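Local structure of DR2417 (4XWT) at residues I30-T35 against I63-D68; H84-H89 against H153-N158; L171-F176 against L206-T211. The protein probably degrades and matures RNA as a zinc-binding ribonuclease J with 5'-3' exonuclease and possibly endonuclease activity, working as a homodimer. All blocks are in the same frame, centred on the assembly; numbering follows the deposited sequence.

Contact 1: residues I30-T35 against I63-D68; sequences IGKNIT and IVPRID
Ile34 lays its CG2 methyl against the ring of Pro65, touching both CB and CG; the closest pair, Ile34 CG2 and Pro65 CG, is 3.7 Å apart. The position of this methyl follows from the first torsion of the isoleucine: with CG1 opposite the backbone N (chi1 169°), the CG2 branch is the one turned to the proline. A rigid ring and a beta-branched side chain suit such a place, since neither has much freedom to lose on packing. The same ring carbon also serves the other main partner, for Lys32 CB lies 4.0 Å from Pro65 CG.

From there the lysine runs on beside the strand, crossing the Ile63 side chain at a slant, and its CE comes to 4.1 Å from Ile63 CG2. Its aliphatic carbons thus behave as an apolar side chain. The bend comes late, at chi4 (71°), and the ammonium forms a salt bridge with Glu29, so the buried charge has a partner while the methylenes pack on Pro65 and Ile63. No hydrogen bond crosses between the segments, and the contact is made by carbon alone.

Beyond the contact, Ile63 also packs on Ala452 and Tyr454 of strand 452-456, while Pro65 leans on Ile96 of helix 93-97. The start of strand 34-39 is thereby packed against edge strand 62-65 of a separate, three-stranded sheet.

Contact 2: residues H84-H89 against H153-N158; sequences HGHEDH and HSIPDN. With ZN (zinc ion), chain C; ZN (zinc ion), chain D; U5P (uridine-5'-monophosphate), chain H.
His86 and His153 approach each other from opposite directions, and His84 comes in across His153 at about a right angle; all three meet at one zinc ion. His86 binds it through ND1 at 2.1 Å, whereas His84 and His153 use NE2. CG of His153 lies opposite its backbone N (chi1 -176°), which carries the ring to the metal, and ND1 is tied to Gly380 O, which orients it. The His84 and His153 planes stand 80° apart, and those of His86 and His153 almost as far, so three nitrogens converge without the rings colliding.

Ile155 CG2 sits over one face of the His86 ring, 4.1 Å from the centroid, a CH-pi contact; O4 of the uridine base lies on the opposite face. At the ring edge, Ser154 OG is 3.0 Å from His86 CE1, and this small hydroxyl also makes a weak hydrogen bond to the nucleotide phosphate. With ND1 on the zinc ion and NE2 donating to a water that binds Ser154 O, both imidazole nitrogens of His86 are held, which limits rotation. Asn158 OD1 lies over a face of the His84 ring, 3.0 Å from CG, while its ND2 is hydrogen-bonded to Met151.

Asp88 OD2, His89 NE2 and His403 hold the second zinc ion; Asp175 bridges both. HGHEDH is the HxHxDH motif of the metallo-beta-lactamase superfamily, with His153 completing the histidine trio of a dinuclear site.

Contact 3: residues L171-F176 against L206-T211; sequences LHTGDF and LISDST. With ZN (zinc ion), chain C; ZN (zinc ion), chain D.
Asp209 sends its side chain from CB, 3.5 Å from Gly174 O and against Phe176 CD1, to a carboxylate whose two oxygens have separate tasks. The extended first torsion (chi1 176°) places CG 4.1 Å from Phe176 N. OD2 takes the Phe176 N-H on its anti lone pair, at 3.2 Å, nears Asp175 CA, and is hydrogen-bonded to His381. OD1 turns back to its own segment, accepting from Thr211 N in an Asx turn and, on its syn lone pair, from Thr211 OG1 at 2.8 Å. Four hydrogen bonds hold the group's orientation.

Thr173 OG1 bridges the two segments as they part: it accepts from Asp209 N and donates to Gly174 O. Gly174 adopts a positive phi (61°), readily reached without a side chain, before Asp175, whose OD2 lies 2.4 Å from the zinc ion of His84, His86 and His153 and 2.2 Å from that of Asp88 and His89. Ile207 N bonds to Leu171 O, and its CG2 covers a face of the His172 ring.

Strands 168-172 and 205-209 run parallel in a beta-alpha-beta unit; the loop after the first delivers the bridging Asp175, and the end of the second the predicted proton donor, Asp209, to the metallo-beta-lactamase active site.

Overall arrangement
From the N terminus, contact 1 closes first, over a loop that takes in the rest of strand 34-39 and strand 42-46 and returns at strand 62-65. Contact 2 then spans the 63 residues from the metal-binding motif to the loop after strand 144-150, and contact 3 closes the crossover through helix 192-201. The three follow in series, none nested or crossing, yet they meet in space. Asn33 N of contact 1 probably bonds to Asp88 O of contact 2, while Asn158 ND2 of contact 2 probably bonds to Asp175 O of contact 3. Both zinc ions are shared by contacts 2 and 3, so the eight-stranded and seven-stranded sheets come together at the metals, with contact 1 adding the three-stranded sheet alongside.

Contact 1: residues I30-T35 against I63-D68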
loop_
_atom_site.group_PDB
_atom_site.type_symbol
_atom_site.label_atom_id
_atom_site.label_comp_id
_atom_site.label_asym_id
_atom_site.label_seq_id
_atom_site.Cartn_x
_atom_site.Cartn_y
_atom_site.Cartn_z
ATOM N N ILE A 30 -5.518 12.246 -8.375
ATOM C CA ILE A 30 -6.611 11.536 -8.996
ATOM C C ILE A 30 -7.775 11.516 -8.005
ATOM O O ILE A 30 -7.782 10.737 -7.057
ATOM C CB ILE A 30 -6.183 10.140 -9.404
ATOM C CG1 ILE A 30 -5.062 10.245 -10.441
ATOM C CG2 ILE A 30 -7.332 9.399 -10.025
ATOM C CD1 ILE A 30 -4.613 8.912 -10.984
ATOM N N GLY A 31 -8.750 12.411 -8.198
ATOM C CA GLY A 31 -9.813 12.543 -7.215
ATOM C C GLY A 31 -10.338 13.953 -6.994
ATOM O O GLY A 31 -9.709 14.932 -7.402
ATOM N N LYS A 32 -11.475 14.041 -6.301
ATOM C CA LYS A 32 -12.232 15.285 -6.076
ATOM C C LYS A 32 -12.094 16.326 -7.205
ATOM O O LYS A 32 -11.670 17.459 -6.985
ATOM C CB LYS A 32 -11.873 15.927 -4.712
ATOM C CG LYS A 32 -10.411 16.296 -4.447
ATOM C CD LYS A 32 -10.278 16.896 -3.021
ATOM C CE LYS A 32 -8.822 16.977 -2.597
ATOM N NZ LYS A 32 -8.089 18.018 -3.352
ATOM N N ASN A 33 -12.499 15.927 -8.405
ATOM C CA ASN A 33 -12.522 16.820 -9.551
ATOM C C ASN A 33 -13.573 17.940 -9.439
ATOM O O ASN A 33 -14.753 17.700 -9.178
ATOM C CB ASN A 33 -12.730 15.994 -10.825
ATOM C CG ASN A 33 -11.571 15.032 -11.072
ATOM O OD1 ASN A 33 -10.496 15.451 -11.508
ATOM N ND2 ASN A 33 -11.772 13.747 -10.753
ATOM N N ILE A 34 -13.112 19.169 -9.617
ATOM C CA ILE A 34 -13.997 20.331 -9.721
ATOM C C ILE A 34 -13.171 21.424 -10.374
ATOM O O ILE A 34 -12.098 21.773 -9.893
ATOM C CB ILE A 34 -14.558 20.808 -8.354
ATOM C CG1 ILE A 34 -15.262 22.183 -8.483
ATOM C CG2 ILE A 34 -13.445 20.819 -7.261
ATOM C CD1 ILE A 34 -16.099 22.520 -7.308
ATOM N N THR A 35 -13.653 21.926 -11.505
ATOM C CA THR A 35 -12.946 22.965 -12.242
ATOM C C THR A 35 -13.860 24.174 -12.417
ATOM O O THR A 35 -15.038 24.029 -12.751
ATOM C CB THR A 35 -12.475 22.459 -13.623
ATOM O OG1 THR A 35 -11.628 21.329 -13.448
ATOM C CG2 THR A 35 -11.704 23.559 -14.385
ATOM N N ILE A 63 -13.127 12.920 1.471
ATOM C CA ILE A 63 -12.499 14.216 1.375
ATOM C C ILE A 63 -13.233 15.042 0.324
ATOM O O ILE A 63 -13.459 14.561 -0.770
ATOM C CB ILE A 63 -11.029 14.082 0.976
ATOM C CG1 ILE A 63 -10.267 13.265 2.040
ATOM C CG2 ILE A 63 -10.425 15.461 0.878
ATOM C CD1 ILE A 63 -8.914 12.787 1.598
ATOM N N VAL A 64 -13.571 16.280 0.649
ATOM C CA VAL A 64 -14.258 17.120 -0.317
ATOM C C VAL A 64 -13.435 18.383 -0.581
ATOM O O VAL A 64 -12.561 18.736 0.221
ATOM C CB VAL A 64 -15.691 17.451 0.166
ATOM C CG1 VAL A 64 -16.540 16.189 0.205
ATOM C CG2 VAL A 64 -15.692 18.167 1.519
ATOM N N PRO A 65 -13.679 19.055 -1.725
ATOM C CA PRO A 65 -12.867 20.226 -2.080
ATOM C C PRO A 65 -13.174 21.454 -1.233
ATOM O O PRO A 65 -14.319 21.650 -0.809
ATOM C CB PRO A 65 -13.255 20.495 -3.546
ATOM C CG PRO A 65 -13.960 19.250 -3.999
ATOM C CD PRO A 65 -14.665 18.764 -2.777
ATOM N N ARG A 66 -12.159 22.277 -0.992
ATOM C CA ARG A 66 -12.386 23.591 -0.416
ATOM C C ARG A 66 -13.084 24.474 -1.472
ATOM O O ARG A 66 -12.607 24.585 -2.602
ATOM C CB ARG A 66 -11.066 24.226 0.028
ATOM C CG ARG A 66 -10.780 24.156 1.514
ATOM C CD ARG A 66 -10.378 25.528 2.057
ATOM N NE ARG A 66 -8.947 25.615 2.331
ATOM C CZ ARG A 66 -8.302 26.750 2.576
ATOM N NH1 ARG A 66 -6.999 26.737 2.822
ATOM N NH2 ARG A 66 -8.958 27.899 2.572
ATOM N N ILE A 67 -14.201 25.095 -1.103
ATOM C CA ILE A 67 -14.946 25.929 -2.050
ATOM C C ILE A 67 -14.997 27.407 -1.642
ATOM O O ILE A 67 -15.942 28.115 -2.001
ATOM C CB ILE A 67 -16.392 25.417 -2.227
ATOM C CG1 ILE A 67 -17.138 25.444 -0.895
ATOM C CG2 ILE A 67 -16.402 24.024 -2.824
ATOM C CD1 ILE A 67 -18.562 24.921 -0.976
ATOM N N ASP A 68 -13.974 27.860 -0.914
ATOM C CA ASP A 68 -13.812 29.266 -0.536
ATOM C C ASP A 68 -14.027 30.196 -1.721
ATOM O O ASP A 68 -14.663 31.249 -1.581
ATOM C CB ASP A 68 -12.415 29.535 0.044
ATOM C CG ASP A 68 -12.080 28.651 1.247
ATOM O OD1 ASP A 68 -12.653 27.547 1.377
ATOM O OD2 ASP A 68 -11.218 29.060 2.057
#

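Contact 2: residues H84-H89 against H153-N158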
loop_
_atom_site.group_PDB
_atom_site.type_symbol
_atom_site.label_atom_id
_atom_site.label_comp_id
_atom_site.label_asym_id
_atom_site.label_seq_id
_atom_site.Cartn_x
_atom_site.Cartn_y
_atom_site.Cartn_z
ATOM N N HIS A 84 -19.868 12.893 -15.612
ATOM C CA HIS A 84 -20.326 11.523 -15.374
ATOM C C HIS A 84 -20.496 11.221 -13.888
ATOM O O HIS A 84 -20.145 12.027 -13.028
ATOM C CB HIS A 84 -19.373 10.502 -16.017
ATOM C CG HIS A 84 -17.973 10.543 -15.479
ATOM N ND1 HIS A 84 -17.206 11.689 -15.490
ATOM C CD2 HIS A 84 -17.186 9.568 -14.956
ATOM C CE1 HIS A 84 -16.012 11.421 -14.985
ATOM N NE2 HIS A 84 -15.980 10.148 -14.640
ATOM N N GLY A 85 -21.051 10.052 -13.592
ATOM C CA GLY A 85 -21.525 9.764 -12.253
ATOM C C GLY A 85 -20.517 9.071 -11.334
ATOM O O GLY A 85 -20.917 8.518 -10.330
ATOM N N HIS A 86 -19.226 9.102 -11.659
ATOM C CA HIS A 86 -18.224 8.526 -10.734
ATOM C C HIS A 86 -18.087 9.366 -9.468
ATOM O O HIS A 86 -18.355 10.570 -9.477
ATOM C CB HIS A 86 -16.866 8.398 -11.411
ATOM C CG HIS A 86 -16.713 7.136 -12.192
ATOM N ND1 HIS A 86 -15.858 7.024 -13.261
ATOM C CD2 HIS A 86 -17.334 5.940 -12.076
ATOM C CE1 HIS A 86 -15.944 5.804 -13.761
ATOM N NE2 HIS A 86 -16.835 5.128 -13.063
ATOM N N GLU A 87 -17.649 8.737 -8.376
ATOM C CA GLU A 87 -17.612 9.441 -7.100
ATOM C C GLU A 87 -16.625 10.607 -7.105
ATOM O O GLU A 87 -16.849 11.607 -6.438
ATOM C CB GLU A 87 -17.268 8.480 -5.951
ATOM C CG GLU A 87 -18.387 7.534 -5.536
ATOM C CD GLU A 87 -19.255 8.114 -4.434
ATOM O OE1 GLU A 87 -19.867 9.176 -4.671
ATOM O OE2 GLU A 87 -19.311 7.522 -3.332
ATOM N N ASP A 88 -15.523 10.499 -7.841
ATOM C CA ASP A 88 -14.611 11.638 -7.881
ATOM C C ASP A 88 -15.102 12.772 -8.808
ATOM O O ASP A 88 -14.324 13.671 -9.119
ATOM C CB ASP A 88 -13.200 11.203 -8.304
ATOM C CG ASP A 88 -13.186 10.469 -9.623
ATOM O OD1 ASP A 88 -14.041 9.581 -9.792
ATOM O OD2 ASP A 88 -12.315 10.768 -10.473
ATOM N N HIS A 89 -16.380 12.735 -9.223
ATOM C CA HIS A 89 -16.987 13.841 -9.995
ATOM C C HIS A 89 -18.315 14.316 -9.412
ATOM O O HIS A 89 -18.654 15.485 -9.579
ATOM C CB HIS A 89 -17.134 13.436 -11.480
ATOM C CG HIS A 89 -15.830 13.041 -12.100
ATOM N ND1 HIS A 89 -15.093 13.893 -12.896
ATOM C CD2 HIS A 89 -15.074 11.917 -11.958
ATOM C CE1 HIS A 89 -13.970 13.295 -13.261
ATOM N NE2 HIS A 89 -13.942 12.090 -12.709
ATOM N N HIS A 153 -16.160 5.495 -21.549
ATOM C CA HIS A 153 -15.452 5.460 -20.269
ATOM C C HIS A 153 -15.891 4.168 -19.560
ATOM O O HIS A 153 -16.471 3.297 -20.206
ATOM C CB HIS A 153 -15.759 6.757 -19.482
ATOM C CG HIS A 153 -15.024 6.895 -18.184
ATOM N ND1 HIS A 153 -13.726 6.454 -18.002
ATOM C CD2 HIS A 153 -15.413 7.422 -16.996
ATOM C CE1 HIS A 153 -13.351 6.707 -16.760
ATOM N NE2 HIS A 153 -14.357 7.291 -16.128
ATOM N N SER A 154 -15.621 4.029 -18.265
ATOM C CA SER A 154 -15.975 2.809 -17.526
ATOM C C SER A 154 -17.364 2.917 -16.878
ATOM O O SER A 154 -17.780 2.041 -16.100
ATOM C CB SER A 154 -14.928 2.533 -16.454
ATOM O OG SER A 154 -14.848 3.693 -15.645
ATOM N N ILE A 155 -18.069 4.011 -17.181
ATOM C CA ILE A 155 -19.473 4.173 -16.779
ATOM C C ILE A 155 -20.250 4.772 -17.968
ATOM O O ILE A 155 -19.693 5.556 -18.735
ATOM C CB ILE A 155 -19.614 5.065 -15.500
ATOM C CG1 ILE A 155 -20.996 4.877 -14.850
ATOM C CG2 ILE A 155 -19.334 6.548 -15.818
ATOM C CD1 ILE A 155 -21.247 5.677 -13.547
ATOM N N PRO A 156 -21.524 4.376 -18.160
ATOM C CA PRO A 156 -22.281 4.972 -19.277
ATOM C C PRO A 156 -22.650 6.436 -19.027
ATOM O O PRO A 156 -22.516 6.914 -17.894
ATOM C CB PRO A 156 -23.553 4.112 -19.354
ATOM C CG PRO A 156 -23.238 2.866 -18.585
ATOM C CD PRO A 156 -22.268 3.280 -17.519
ATOM N N ASP A 157 -23.115 7.121 -20.070
ATOM C CA ASP A 157 -23.549 8.522 -19.967
ATOM C C ASP A 157 -22.403 9.411 -19.519
ATOM O O ASP A 157 -22.533 10.256 -18.655
ATOM C CB ASP A 157 -24.739 8.649 -19.029
ATOM C CG ASP A 157 -26.041 8.339 -19.720
ATOM O OD1 ASP A 157 -26.012 8.162 -20.958
ATOM O OD2 ASP A 157 -27.090 8.295 -19.044
ATOM N N ASN A 158 -21.261 9.197 -20.143
ATOM C CA ASN A 158 -20.057 9.924 -19.810
ATOM C C ASN A 158 -19.794 10.895 -20.922
ATOM O O ASN A 158 -19.826 10.499 -22.088
ATOM C CB ASN A 158 -18.905 8.936 -19.616
ATOM C CG ASN A 158 -17.574 9.607 -19.456
ATOM O OD1 ASN A 158 -17.207 10.029 -18.361
ATOM N ND2 ASN A 158 -16.826 9.688 -20.544
HETATM ZN ZN ZN C . -14.506 8.352 -14.125
HETATM ZN ZN ZN D . -12.494 10.564 -12.779
HETATM N N1 U5P H . -11.112 4.207 -9.929
HETATM C C2 U5P H . -11.944 4.644 -8.881
HETATM N N3 U5P H . -13.261 4.420 -8.928
HETATM C C4 U5P H . -13.810 3.788 -9.968
HETATM C C5 U5P H . -13.020 3.351 -11.021
HETATM C C6 U5P H . -11.652 3.577 -10.975
HETATM O O2 U5P H . -11.455 5.240 -7.898
HETATM O O4 U5P H . -15.037 3.591 -9.988
HETATM C "C1'" U5P H . -9.669 4.459 -9.878
HETATM C "C2'" U5P H . -8.866 3.201 -10.173
HETATM O "O2'" U5P H . -8.296 2.668 -8.975
HETATM C "C3'" U5P H . -7.781 3.649 -11.126
HETATM C "C4'" U5P H . -8.344 4.888 -11.779
HETATM O "O3'" U5P H . -6.616 4.035 -10.399
HETATM O "O4'" U5P H . -9.319 5.413 -10.880
HETATM C "C5'" U5P H . -9.016 4.517 -13.086
HETATM O "O5'" U5P H . -9.785 3.329 -12.913
HETATM P P U5P H . -10.582 2.696 -14.153
HETATM O O1P U5P H . -9.452 2.492 -15.109
HETATM O O2P U5P H . -11.240 1.439 -13.641
HETATM O O3P U5P H . -11.593 3.752 -14.522
HETATM O O HOH W 1 -22.663 8.765 -15.574
HETATM O O HOH W 2 -17.111 2.318 -13.389
#

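Contact 3: residues L171-F176 against L206-T211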
loop_
_atom_site.group_PDB
_atom_site.type_symbol
_atom_site.label_atom_id
_atom_site.label_comp_id
_atom_site.label_asym_id
_atom_site.label_seq_id
_atom_site.Cartn_x
_atom_site.Cartn_y
_atom_site.Cartn_z
ATOM N N LEU A 171 -11.765 22.493 -25.185
ATOM C CA LEU A 171 -12.263 21.138 -25.306
ATOM C C LEU A 171 -11.767 20.379 -24.096
ATOM O O LEU A 171 -10.561 20.266 -23.867
ATOM C CB LEU A 171 -11.826 20.459 -26.619
ATOM C CG LEU A 171 -12.484 19.090 -26.873
ATOM C CD1 LEU A 171 -12.601 18.785 -28.366
ATOM C CD2 LEU A 171 -11.764 17.912 -26.181
ATOM N N HIS A 172 -12.720 19.883 -23.318
ATOM C CA HIS A 172 -12.423 19.054 -22.162
ATOM C C HIS A 172 -12.891 17.636 -22.473
ATOM O O HIS A 172 -14.089 17.391 -22.676
ATOM C CB HIS A 172 -13.106 19.614 -20.898
ATOM C CG HIS A 172 -12.757 18.887 -19.630
ATOM N ND1 HIS A 172 -13.256 19.272 -18.403
ATOM C CD2 HIS A 172 -11.972 17.808 -19.389
ATOM C CE1 HIS A 172 -12.797 18.464 -17.464
ATOM N NE2 HIS A 172 -12.009 17.568 -18.034
ATOM N N THR A 173 -11.944 16.703 -22.507
ATOM C CA THR A 173 -12.238 15.301 -22.811
ATOM C C THR A 173 -13.139 14.609 -21.807
ATOM O O THR A 173 -13.722 13.567 -22.107
ATOM C CB THR A 173 -10.934 14.470 -22.921
ATOM O OG1 THR A 173 -10.282 14.439 -21.646
ATOM C CG2 THR A 173 -9.999 15.090 -23.968
ATOM N N GLY A 174 -13.246 15.187 -20.613
ATOM C CA GLY A 174 -13.773 14.474 -19.476
ATOM C C GLY A 174 -12.869 13.274 -19.218
ATOM O O GLY A 174 -11.735 13.231 -19.706
ATOM N N ASP A 175 -13.355 12.318 -18.433
ATOM C CA ASP A 175 -12.713 11.010 -18.326
ATOM C C ASP A 175 -12.942 10.229 -19.609
ATOM O O ASP A 175 -14.070 10.193 -20.099
ATOM C CB ASP A 175 -13.280 10.204 -17.151
ATOM C CG ASP A 175 -12.840 10.725 -15.794
ATOM O OD1 ASP A 175 -12.574 11.956 -15.669
ATOM O OD2 ASP A 175 -12.793 9.877 -14.863
ATOM N N PHE A 176 -11.911 9.582 -20.148
ATOM C CA PHE A 176 -12.126 8.764 -21.337
ATOM C C PHE A 176 -11.103 7.687 -21.623
ATOM O O PHE A 176 -9.949 7.765 -21.229
ATOM C CB PHE A 176 -12.195 9.646 -22.580
ATOM C CG PHE A 176 -10.848 10.034 -23.137
ATOM C CD1 PHE A 176 -10.121 11.063 -22.569
ATOM C CD2 PHE A 176 -10.334 9.401 -24.267
ATOM C CE1 PHE A 176 -8.902 11.453 -23.098
ATOM C CE2 PHE A 176 -9.103 9.783 -24.816
ATOM C CZ PHE A 176 -8.383 10.808 -24.227
ATOM N N LEU A 206 -6.910 22.506 -24.722
ATOM C CA LEU A 206 -7.305 21.125 -24.494
ATOM C C LEU A 206 -7.116 20.779 -23.015
ATOM O O LEU A 206 -6.044 20.993 -22.471
ATOM C CB LEU A 206 -6.490 20.162 -25.384
ATOM C CG LEU A 206 -6.747 18.671 -25.112
ATOM C CD1 LEU A 206 -8.210 18.316 -25.346
ATOM C CD2 LEU A 206 -5.841 17.730 -25.924
ATOM N N ILE A 207 -8.146 20.233 -22.369
ATOM C CA ILE A 207 -7.996 19.662 -21.029
ATOM C C ILE A 207 -8.235 18.175 -21.199
ATOM O O ILE A 207 -9.308 17.770 -21.665
ATOM C CB ILE A 207 -8.994 20.271 -19.997
ATOM C CG1 ILE A 207 -8.975 21.805 -20.082
ATOM C CG2 ILE A 207 -8.660 19.781 -18.583
ATOM C CD1 ILE A 207 -9.977 22.513 -19.182
ATOM N N SER A 208 -7.254 17.358 -20.824
ATOM C CA SER A 208 -7.304 15.946 -21.161
ATOM C C SER A 208 -6.950 15.038 -20.007
ATOM O O SER A 208 -6.082 15.365 -19.204
ATOM C CB SER A 208 -6.368 15.661 -22.334
ATOM O OG SER A 208 -6.511 14.314 -22.722
ATOM N N ASP A 209 -7.601 13.875 -19.977
ATOM C CA ASP A 209 -7.494 12.890 -18.912
ATOM C C ASP A 209 -6.116 12.215 -18.887
ATOM O O ASP A 209 -5.768 11.514 -19.827
ATOM C CB ASP A 209 -8.605 11.855 -19.110
ATOM C CG ASP A 209 -8.545 10.698 -18.121
ATOM O OD1 ASP A 209 -7.718 10.702 -17.187
ATOM O OD2 ASP A 209 -9.360 9.774 -18.285
ATOM N N SER A 210 -5.357 12.383 -17.803
ATOM C CA SER A 210 -3.951 11.927 -17.776
ATOM C C SER A 210 -3.697 10.649 -16.989
ATOM O O SER A 210 -2.538 10.243 -16.812
ATOM C CB SER A 210 -3.053 13.016 -17.193
ATOM O OG SER A 210 -3.265 14.246 -17.848
ATOM N N THR A 211 -4.766 10.029 -16.517
ATOM C CA THR A 211 -4.676 8.909 -15.580
ATOM C C THR A 211 -3.639 7.881 -16.022
ATOM O O THR A 211 -2.777 7.460 -15.238
ATOM C CB THR A 211 -6.025 8.187 -15.420
ATOM O OG1 THR A 211 -7.032 9.118 -14.979
ATOM C CG2 THR A 211 -5.906 7.051 -14.408
HETATM ZN ZN ZN C . -14.506 8.352 -14.125
HETATM ZN ZN ZN D . -12.494 10.564 -12.779
#